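Local coordinates for caprin-2 (Danio rerio, PDB 4OUS), which probably takes part in canonical Wnt signalling through its C1q domain, a calcium-bound beta-sandwich that assembles as a trimer, at residues V6-A11 / S125-F130; S42-C47 / G105-L110; G51-I56 / G129-Q134. The protein carries 1 engineered substitution. All coordinates share one frame; numbering follows the deposited sequence.

Interaction 1: V6-A11 / S125-F130; sequences VAFSAA and STFSGF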
loop_
_atom_site.group_PDB
_atom_site.type_symbol
_atom_site.label_atom_id
_atom_site.label_comp_id
_atom_site.label_asym_id
_atom_site.label_seq_id
_atom_site.Cartn_x
_atom_site.Cartn_y
_atom_site.Cartn_z
ATOM N N VAL A 6 -17.982 7.584 -3.755
ATOM C CA VAL A 6 -17.564 6.573 -4.705
ATOM C C VAL A 6 -16.358 5.837 -4.136
ATOM O O VAL A 6 -15.304 6.439 -3.907
ATOM C CB VAL A 6 -17.195 7.189 -6.073
ATOM C CG1 VAL A 6 -16.882 6.093 -7.081
ATOM C CG2 VAL A 6 -18.305 8.096 -6.589
ATOM N N ALA A 7 -16.510 4.540 -3.890
ATOM C CA ALA A 7 -15.426 3.731 -3.355
ATOM C C ALA A 7 -15.726 2.273 -3.592
ATOM O O ALA A 7 -16.866 1.842 -3.448
ATOM C CB ALA A 7 -15.236 3.993 -1.865
ATOM N N PHE A 8 -14.707 1.500 -3.944
ATOM C CA PHE A 8 -14.871 0.062 -4.052
ATOM C C PHE A 8 -13.689 -0.631 -3.407
ATOM O O PHE A 8 -12.589 -0.067 -3.310
ATOM C CB PHE A 8 -15.028 -0.398 -5.511
ATOM C CG PHE A 8 -13.781 -0.256 -6.329
ATOM C CD1 PHE A 8 -12.891 -1.308 -6.462
ATOM C CD2 PHE A 8 -13.495 0.938 -6.964
ATOM C CE1 PHE A 8 -11.733 -1.158 -7.205
ATOM C CE2 PHE A 8 -12.351 1.087 -7.713
ATOM C CZ PHE A 8 -11.467 0.038 -7.830
ATOM N N SER A 9 -13.917 -1.867 -2.986
ATOM C CA SER A 9 -12.853 -2.676 -2.432
ATOM C C SER A 9 -13.159 -4.114 -2.799
ATOM O O SER A 9 -14.147 -4.684 -2.324
ATOM C CB SER A 9 -12.755 -2.465 -0.927
ATOM O OG SER A 9 -11.533 -2.965 -0.429
ATOM N N ALA A 10 -12.332 -4.671 -3.680
ATOM C CA ALA A 10 -12.591 -5.956 -4.300
ATOM C C ALA A 10 -11.506 -6.963 -3.957
ATOM O O ALA A 10 -10.377 -6.588 -3.611
ATOM C CB ALA A 10 -12.700 -5.799 -5.804
ATOM N N ALA A 11 -11.848 -8.241 -4.076
ATOM C CA ALA A 11 -10.889 -9.305 -3.844
ATOM C C ALA A 11 -11.169 -10.457 -4.788
ATOM O O ALA A 11 -12.304 -10.651 -5.244
ATOM C CB ALA A 11 -10.934 -9.780 -2.406
ATOM N N SER A 125 -5.561 -11.203 -2.627
ATOM C CA SER A 125 -5.409 -10.447 -3.862
ATOM C C SER A 125 -6.560 -9.475 -4.013
ATOM O O SER A 125 -7.717 -9.892 -4.171
ATOM C CB SER A 125 -5.327 -11.405 -5.051
ATOM O OG SER A 125 -4.152 -12.200 -4.946
ATOM N N THR A 126 -6.239 -8.186 -3.941
ATOM C CA THR A 126 -7.208 -7.125 -3.723
ATOM C C THR A 126 -6.960 -5.923 -4.633
ATOM O O THR A 126 -5.841 -5.682 -5.100
ATOM C CB THR A 126 -7.137 -6.628 -2.283
ATOM O OG1 THR A 126 -5.801 -6.163 -2.063
ATOM C CG2 THR A 126 -7.485 -7.733 -1.288
ATOM N N PHE A 127 -8.012 -5.139 -4.825
ATOM C CA PHE A 127 -7.985 -3.945 -5.673
ATOM C C PHE A 127 -9.052 -3.008 -5.142
ATOM O O PHE A 127 -10.212 -3.406 -5.039
ATOM C CB PHE A 127 -8.261 -4.353 -7.127
ATOM C CG PHE A 127 -8.319 -3.216 -8.139
ATOM C CD1 PHE A 127 -7.550 -2.068 -8.027
ATOM C CD2 PHE A 127 -9.141 -3.354 -9.250
ATOM C CE1 PHE A 127 -7.617 -1.081 -9.009
ATOM C CE2 PHE A 127 -9.208 -2.387 -10.227
ATOM C CZ PHE A 127 -8.450 -1.243 -10.110
ATOM N N SER A 128 -8.676 -1.782 -4.794
ATOM C CA SER A 128 -9.623 -0.799 -4.286
ATOM C C SER A 128 -9.377 0.566 -4.882
ATOM O O SER A 128 -8.290 0.867 -5.382
ATOM C CB SER A 128 -9.544 -0.663 -2.766
ATOM O OG SER A 128 -9.625 -1.917 -2.131
ATOM N N GLY A 129 -10.389 1.414 -4.779
ATOM C CA GLY A 129 -10.274 2.777 -5.238
ATOM C C GLY A 129 -11.310 3.657 -4.581
ATOM O O GLY A 129 -12.361 3.175 -4.139
ATOM N N PHE A 130 -11.032 4.952 -4.513
ATOM C CA PHE A 130 -12.023 5.874 -3.997
ATOM C C PHE A 130 -11.831 7.269 -4.566
ATOM O O PHE A 130 -10.735 7.665 -4.971
ATOM C CB PHE A 130 -12.014 5.912 -2.458
ATOM C CG PHE A 130 -10.699 6.305 -1.839
ATOM C CD1 PHE A 130 -10.396 7.636 -1.604
ATOM C CD2 PHE A 130 -9.798 5.341 -1.430
ATOM C CE1 PHE A 130 -9.204 7.998 -1.008
ATOM C CE2 PHE A 130 -8.601 5.700 -0.834
ATOM C CZ PHE A 130 -8.310 7.031 -0.621
#
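Ser-9 OG and Ser-128 OG meet tip to tip at 2.8 Å, where the two residues form a non-hydrogen-bonded pair of the antiparallel strands, and either hydroxyl could donate. Both have further partners on a neighbouring subunit: His-97 NE2 of that chain bonds Ser-128 OG, and its Val-99 N bonds Ser-9 OG. Four backbone bonds lace the strands. Phe-8 N reaches Gly-129 O at 2.9 Å and Gly-129 N returns to Phe-8 O, while Ala-10 N donates to Phe-127 O at 2.8 Å and Phe-127 N to Ala-10 O. On the other face, the Phe-8 ring swings across to the partner strand because CG sits between the backbone N and carbonyl carbon (chi1 69°). Gly-129 N lies 3.4 Å above the ring plane, over its centre, and a CB on Gly-129 would run into Phe-8 CE2. The ring's edge points into the face of Phe-127 in a T-shaped stack, centroids 5.2 Å apart and planes at 80°. An alanine in place of Phe-8 would probably open a gap over Gly-129 and leave the Phe-127 face without its edge-on partner. Ser-9 and Ser-128 thus turn their hydroxyls to the trimer interface, Phe-8 and Phe-127 their rings to the sandwich interior.

Interaction 2: S42-C47 / G105-L110; sequences SGRFTC and GDQVWL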
loop_
_atom_site.group_PDB
_atom_site.type_symbol
_atom_site.label_atom_id
_atom_site.label_comp_id
_atom_site.label_asym_id
_atom_site.label_seq_id
_atom_site.Cartn_x
_atom_site.Cartn_y
_atom_site.Cartn_z
ATOM N N SER A 42 -15.642 -7.720 -15.377
ATOM C CA SER A 42 -14.616 -7.137 -16.230
ATOM C C SER A 42 -13.422 -6.662 -15.419
ATOM O O SER A 42 -12.343 -6.441 -15.966
ATOM C CB SER A 42 -15.180 -5.961 -17.019
ATOM O OG SER A 42 -15.511 -4.895 -16.141
ATOM N N GLY A 43 -13.628 -6.475 -14.117
ATOM C CA GLY A 43 -12.597 -5.929 -13.258
ATOM C C GLY A 43 -12.399 -4.431 -13.431
ATOM O O GLY A 43 -11.415 -3.882 -12.932
ATOM N N ARG A 44 -13.328 -3.769 -14.118
ATOM C CA ARG A 44 -13.172 -2.348 -14.411
ATOM C C ARG A 44 -13.974 -1.444 -13.488
ATOM O O ARG A 44 -15.164 -1.673 -13.226
ATOM C CB ARG A 44 -13.567 -2.049 -15.862
ATOM C CG ARG A 44 -12.645 -2.690 -16.895
ATOM C CD ARG A 44 -13.145 -2.483 -18.318
ATOM N NE ARG A 44 -12.140 -2.893 -19.298
ATOM C CZ ARG A 44 -11.409 -2.046 -20.016
ATOM N NH1 ARG A 44 -11.578 -0.739 -19.881
ATOM N NH2 ARG A 44 -10.511 -2.509 -20.877
ATOM N N PHE A 45 -13.298 -0.404 -13.016
ATOM C CA PHE A 45 -13.931 0.746 -12.388
ATOM C C PHE A 45 -14.226 1.796 -13.448
ATOM O O PHE A 45 -13.329 2.165 -14.203
ATOM C CB PHE A 45 -13.009 1.330 -11.321
ATOM C CG PHE A 45 -13.492 2.632 -10.753
ATOM C CD1 PHE A 45 -14.500 2.653 -9.809
ATOM C CD2 PHE A 45 -12.944 3.833 -11.166
ATOM C CE1 PHE A 45 -14.950 3.849 -9.277
ATOM C CE2 PHE A 45 -13.387 5.033 -10.635
ATOM C CZ PHE A 45 -14.392 5.039 -9.692
ATOM N N THR A 46 -15.462 2.276 -13.507
ATOM C CA THR A 46 -15.801 3.357 -14.423
ATOM C C THR A 46 -15.960 4.652 -13.646
ATOM O O THR A 46 -16.689 4.709 -12.656
ATOM C CB THR A 46 -17.083 3.042 -15.202
ATOM O OG1 THR A 46 -16.881 1.844 -15.958
ATOM C CG2 THR A 46 -17.422 4.172 -16.161
ATOM N N CYS A 47 -15.270 5.693 -14.095
ATOM C CA CYS A 47 -15.358 6.991 -13.449
ATOM C C CYS A 47 -16.735 7.616 -13.651
ATOM O O CYS A 47 -17.140 7.841 -14.789
ATOM C CB CYS A 47 -14.283 7.918 -14.003
ATOM S SG CYS A 47 -14.367 9.584 -13.376
ATOM N N GLY A 105 -16.332 8.543 -17.420
ATOM C CA GLY A 105 -16.298 7.526 -18.454
ATOM C C GLY A 105 -14.980 6.779 -18.554
ATOM O O GLY A 105 -14.938 5.683 -19.114
ATOM N N ASP A 106 -13.898 7.360 -18.034
ATOM C CA ASP A 106 -12.622 6.652 -17.978
ATOM C C ASP A 106 -12.770 5.344 -17.214
ATOM O O ASP A 106 -13.560 5.248 -16.267
ATOM C CB ASP A 106 -11.540 7.490 -17.296
ATOM C CG ASP A 106 -10.978 8.578 -18.181
ATOM O OD1 ASP A 106 -11.254 8.580 -19.400
ATOM O OD2 ASP A 106 -10.235 9.427 -17.643
ATOM N N GLN A 107 -11.996 4.344 -17.611
ATOM C CA GLN A 107 -12.013 3.072 -16.907
ATOM C C GLN A 107 -10.645 2.722 -16.348
ATOM O O GLN A 107 -9.623 2.909 -17.012
ATOM C CB GLN A 107 -12.526 1.976 -17.831
ATOM C CG GLN A 107 -14.003 2.162 -18.155
ATOM C CD GLN A 107 -14.575 1.035 -18.978
ATOM O OE1 GLN A 107 -13.937 0.552 -19.910
ATOM N NE2 GLN A 107 -15.786 0.609 -18.640
ATOM N N VAL A 108 -10.631 2.241 -15.112
ATOM C CA VAL A 108 -9.396 1.876 -14.445
ATOM C C VAL A 108 -9.504 0.401 -14.067
ATOM O O VAL A 108 -10.546 -0.045 -13.573
ATOM C CB VAL A 108 -9.139 2.767 -13.212
ATOM C CG1 VAL A 108 -7.896 2.316 -12.466
ATOM C CG2 VAL A 108 -9.010 4.228 -13.634
ATOM N N TRP A 109 -8.448 -0.359 -14.334
ATOM C CA TRP A 109 -8.499 -1.806 -14.205
ATOM C C TRP A 109 -7.088 -2.350 -14.061
ATOM O O TRP A 109 -6.115 -1.642 -14.336
ATOM C CB TRP A 109 -9.211 -2.435 -15.414
ATOM C CG TRP A 109 -8.691 -2.015 -16.772
ATOM C CD1 TRP A 109 -8.888 -0.807 -17.389
ATOM C CD2 TRP A 109 -7.923 -2.813 -17.683
ATOM N NE1 TRP A 109 -8.285 -0.806 -18.621
ATOM C CE2 TRP A 109 -7.686 -2.024 -18.826
ATOM C CE3 TRP A 109 -7.414 -4.115 -17.641
ATOM C CZ2 TRP A 109 -6.956 -2.494 -19.918
ATOM C CZ3 TRP A 109 -6.698 -4.584 -18.729
ATOM C CH2 TRP A 109 -6.473 -3.773 -19.852
ATOM N N LEU A 110 -6.976 -3.590 -13.598
ATOM C CA LEU A 110 -5.685 -4.249 -13.485
ATOM C C LEU A 110 -5.505 -5.268 -14.594
ATOM O O LEU A 110 -6.408 -6.059 -14.894
ATOM C CB LEU A 110 -5.528 -4.941 -12.137
ATOM C CG LEU A 110 -5.588 -4.054 -10.895
ATOM C CD1 LEU A 110 -5.415 -4.902 -9.648
ATOM C CD2 LEU A 110 -4.550 -2.959 -10.931
HETATM O O HOH W 1 -9.040 -5.201 -12.605
#
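Arg-44 lays its guanidinium flat over the indole of Trp-109, a cation-pi stack between side chains that run alongside each other. CZ of Arg-44 stands 3.8 Å from the centroid of the Trp-109 five-membered ring, 17° off the ring normal, and NH2 lies over the ring near its rim. The arginine chain is extended from CG to NE, which carries the charged group out along the indole. Trp-109 NE1 spends its hydrogen on Asn-75 O, a bond that should hold the indole in place beneath the guanidinium.

Gln-107 crosses the arginine at about a right angle and serves two neighbours with one amide. Its OE1 takes a weak, bent hydrogen bond from Arg-44 NH1 at 2.7 Å, while NE2 donates to Thr-46 OG1 at 3.1 Å. That second bond is nearly straight (166°), with the hydroxyl oxygen close to the amide plane, so this bond, with the weak one at OE1, is likely to set which way round the amide lies.

Below this polar row the backbones pair antiparallel. Phe-45 N and Val-108 O are 2.8 Å apart, with the reciprocal bond from Val-108 N to Phe-45 O. Cys-47 N then bonds Asp-106 O, and Gly-105 N bonds Cys-47 O. At the other end a water bridges the two segments, donating to Gly-43 O at 2.7 Å and accepting from Leu-110 N. Gly-43 and Arg-44 form a G1 beta bulge opposite Asp-39.

The pair belongs to the second sheet of the C1q jelly-roll sandwich. Phe-45 and Val-108 face its interior, packing on Leu-102 of strand 93-102 in the opposite sheet, while strand 68-74 flanks strand 107-114, Met-73 touching Trp-109.

Interaction 3: G51-I56 / G129-Q134; sequences GAYVFI and GFLLYQ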
loop_
_atom_site.group_PDB
_atom_site.type_symbol
_atom_site.label_atom_id
_atom_site.label_comp_id
_atom_site.label_asym_id
_atom_site.label_seq_id
_atom_site.Cartn_x
_atom_site.Cartn_y
_atom_site.Cartn_z
ATOM N N GLY A 51 -12.628 13.909 -11.651
ATOM C CA GLY A 51 -12.031 14.191 -10.363
ATOM C C GLY A 51 -10.776 13.382 -10.127
ATOM O O GLY A 51 -10.321 12.653 -11.009
ATOM N N ALA A 52 -10.215 13.522 -8.930
ATOM C CA ALA A 52 -9.016 12.797 -8.533
ATOM C C ALA A 52 -9.430 11.580 -7.721
ATOM O O ALA A 52 -10.243 11.689 -6.801
ATOM C CB ALA A 52 -8.085 13.687 -7.731
ATOM N N TYR A 53 -8.859 10.431 -8.075
ATOM C CA TYR A 53 -9.182 9.140 -7.478
ATOM C C TYR A 53 -7.913 8.437 -7.013
ATOM O O TYR A 53 -6.880 8.526 -7.676
ATOM C CB TYR A 53 -9.920 8.252 -8.489
ATOM C CG TYR A 53 -11.313 8.730 -8.846
ATOM C CD1 TYR A 53 -12.433 8.099 -8.325
ATOM C CD2 TYR A 53 -11.513 9.811 -9.701
ATOM C CE1 TYR A 53 -13.713 8.524 -8.639
ATOM C CE2 TYR A 53 -12.795 10.250 -10.018
ATOM C CZ TYR A 53 -13.894 9.598 -9.482
ATOM O OH TYR A 53 -15.177 10.004 -9.775
ATOM N N VAL A 54 -8.002 7.724 -5.896
ATOM C CA VAL A 54 -6.902 6.944 -5.347
ATOM C C VAL A 54 -7.161 5.469 -5.613
ATOM O O VAL A 54 -8.273 4.996 -5.392
ATOM C CB VAL A 54 -6.770 7.179 -3.831
ATOM C CG1 VAL A 54 -5.659 6.323 -3.243
ATOM C CG2 VAL A 54 -6.546 8.651 -3.535
ATOM N N PHE A 55 -6.134 4.755 -6.079
ATOM C CA PHE A 55 -6.202 3.307 -6.293
ATOM C C PHE A 55 -5.076 2.612 -5.559
ATOM O O PHE A 55 -3.970 3.140 -5.481
ATOM C CB PHE A 55 -6.124 2.974 -7.783
ATOM C CG PHE A 55 -7.255 3.545 -8.558
ATOM C CD1 PHE A 55 -7.137 4.788 -9.163
ATOM C CD2 PHE A 55 -8.468 2.885 -8.618
ATOM C CE1 PHE A 55 -8.202 5.350 -9.837
ATOM C CE2 PHE A 55 -9.532 3.438 -9.288
ATOM C CZ PHE A 55 -9.404 4.676 -9.900
ATOM N N ILE A 56 -5.354 1.421 -5.038
ATOM C CA ILE A 56 -4.362 0.594 -4.361
ATOM C C ILE A 56 -4.615 -0.858 -4.767
ATOM O O ILE A 56 -5.776 -1.272 -4.904
ATOM C CB ILE A 56 -4.444 0.724 -2.812
ATOM C CG1 ILE A 56 -4.528 2.182 -2.355
ATOM C CG2 ILE A 56 -3.280 -0.001 -2.145
ATOM C CD1 ILE A 56 -4.727 2.343 -0.857
ATOM N N GLY A 129 -10.389 1.414 -4.779
ATOM C CA GLY A 129 -10.274 2.777 -5.238
ATOM C C GLY A 129 -11.310 3.657 -4.581
ATOM O O GLY A 129 -12.361 3.175 -4.139
ATOM N N PHE A 130 -11.032 4.952 -4.513
ATOM C CA PHE A 130 -12.023 5.874 -3.997
ATOM C C PHE A 130 -11.831 7.269 -4.566
ATOM O O PHE A 130 -10.735 7.665 -4.971
ATOM C CB PHE A 130 -12.014 5.912 -2.458
ATOM C CG PHE A 130 -10.699 6.305 -1.839
ATOM C CD1 PHE A 130 -10.396 7.636 -1.604
ATOM C CD2 PHE A 130 -9.798 5.341 -1.430
ATOM C CE1 PHE A 130 -9.204 7.998 -1.008
ATOM C CE2 PHE A 130 -8.601 5.700 -0.834
ATOM C CZ PHE A 130 -8.310 7.031 -0.621
ATOM N N LEU A 131 -12.928 8.008 -4.588
ATOM C CA LEU A 131 -12.942 9.400 -4.980
ATOM C C LEU A 131 -12.284 10.250 -3.904
ATOM O O LEU A 131 -12.661 10.177 -2.731
ATOM C CB LEU A 131 -14.381 9.847 -5.217
ATOM C CG LEU A 131 -14.629 11.323 -5.487
ATOM C CD1 LEU A 131 -13.923 11.786 -6.747
ATOM C CD2 LEU A 131 -16.121 11.565 -5.592
ATOM N N LEU A 132 -11.296 11.042 -4.299
ATOM C CA LEU A 132 -10.633 11.971 -3.394
ATOM C C LEU A 132 -11.199 13.389 -3.551
ATOM O O LEU A 132 -11.653 13.996 -2.580
ATOM C CB LEU A 132 -9.125 11.960 -3.641
ATOM C CG LEU A 132 -8.294 12.922 -2.794
ATOM C CD1 LEU A 132 -8.366 12.545 -1.318
ATOM C CD2 LEU A 132 -6.855 12.934 -3.282
ATOM N N TYR A 133 -11.170 13.906 -4.776
ATOM C CA TYR A 133 -11.702 15.232 -5.085
ATOM C C TYR A 133 -12.618 15.198 -6.282
ATOM O O TYR A 133 -12.189 14.836 -7.371
ATOM C CB TYR A 133 -10.589 16.224 -5.394
ATOM C CG TYR A 133 -9.657 16.496 -4.263
ATOM C CD1 TYR A 133 -10.135 17.002 -3.066
ATOM C CD2 TYR A 133 -8.291 16.284 -4.398
ATOM C CE1 TYR A 133 -9.282 17.272 -2.024
ATOM C CE2 TYR A 133 -7.434 16.543 -3.365
ATOM C CZ TYR A 133 -7.933 17.038 -2.181
ATOM O OH TYR A 133 -7.069 17.301 -1.150
ATOM N N GLN A 134 -13.864 15.614 -6.103
ATOM C CA GLN A 134 -14.784 15.702 -7.228
ATOM C C GLN A 134 -14.657 17.063 -7.903
ATOM O O GLN A 134 -14.553 18.087 -7.230
ATOM C CB GLN A 134 -16.219 15.464 -6.765
ATOM C CG GLN A 134 -17.229 15.404 -7.894
ATOM C CD GLN A 134 -18.644 15.206 -7.395
ATOM O OE1 GLN A 134 -18.875 15.044 -6.197
ATOM N NE2 GLN A 134 -19.602 15.216 -8.315
#
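Segments 51-56 and 129-134, parts of strands 51-60 and 125-134, run antiparallel in a sheet of the C1q jelly-roll sandwich, the segment axes 4.5 Å apart at closest approach and 151° between their directions. A classic beta bulge breaks the register: Leu-132 and Tyr-133 both face Ala-52. Its carbonyl oxygen is gripped twice, by Leu-132 N at 2.8 Å and by Tyr-133 N at 3.1 Å, while Ala-52 N donates to Tyr-133 O. Beyond the bulge Val-54 and Phe-130 exchange a regular pair of backbone bonds. Glycine suits both Gly-51 and Gly-129, since a CB on the first would run into Tyr-133 O and one on the second into Phe-55 CD2.

Val-54 and Phe-130 also lie side by side through their side chains. The valine's CB sits over one face of the phenyl ring, 3.8 Å from its centroid, a CH-pi contact, with the two methyls reaching CE1 and CE2. This face of the sheet meets the other subunits: Phe-130 of one neighbouring subunit, whose Val-6 N bonds the Tyr-133 hydroxyl, packs on Val-54 and Leu-132, and Leu-132 of the other packs on Phe-130.

Tyr-53 and Leu-131 occupy the other face. Leu-131 has CG anti to its backbone N (chi1 173°), which carries a methyl over the phenol, whose OH bonds Ala-49 O. That methyl, CD1 of Leu-131, comes within 3.5 Å of Tyr-53 CZ, above the ring plane and offset toward its rim.

How the interactions relate
Interactions 1 and 3 are neighbours in one five-stranded antiparallel sheet: strand 125-134 runs through the middle, with strand 7-12 on one flank and strand 51-60 on the other, and both contacts use Gly-129 and Phe-130. Their centres lie about 11 Å apart. Interaction 2 belongs to the facing sheet, its centre about 11 Å from that of interaction 1 and about 12 Å from that of interaction 3. The layers touch at several points, among them the Phe-45 ring, which packs on Phe-8, Tyr-53 and Phe-55. Along the chain the order is 6-11, 42-47, 51-56, 105-110, then 125-134, so sequence-distant strands close the sandwich. Interactions 1 and 3 also meet neighbouring subunits, joining the fold to the trimer.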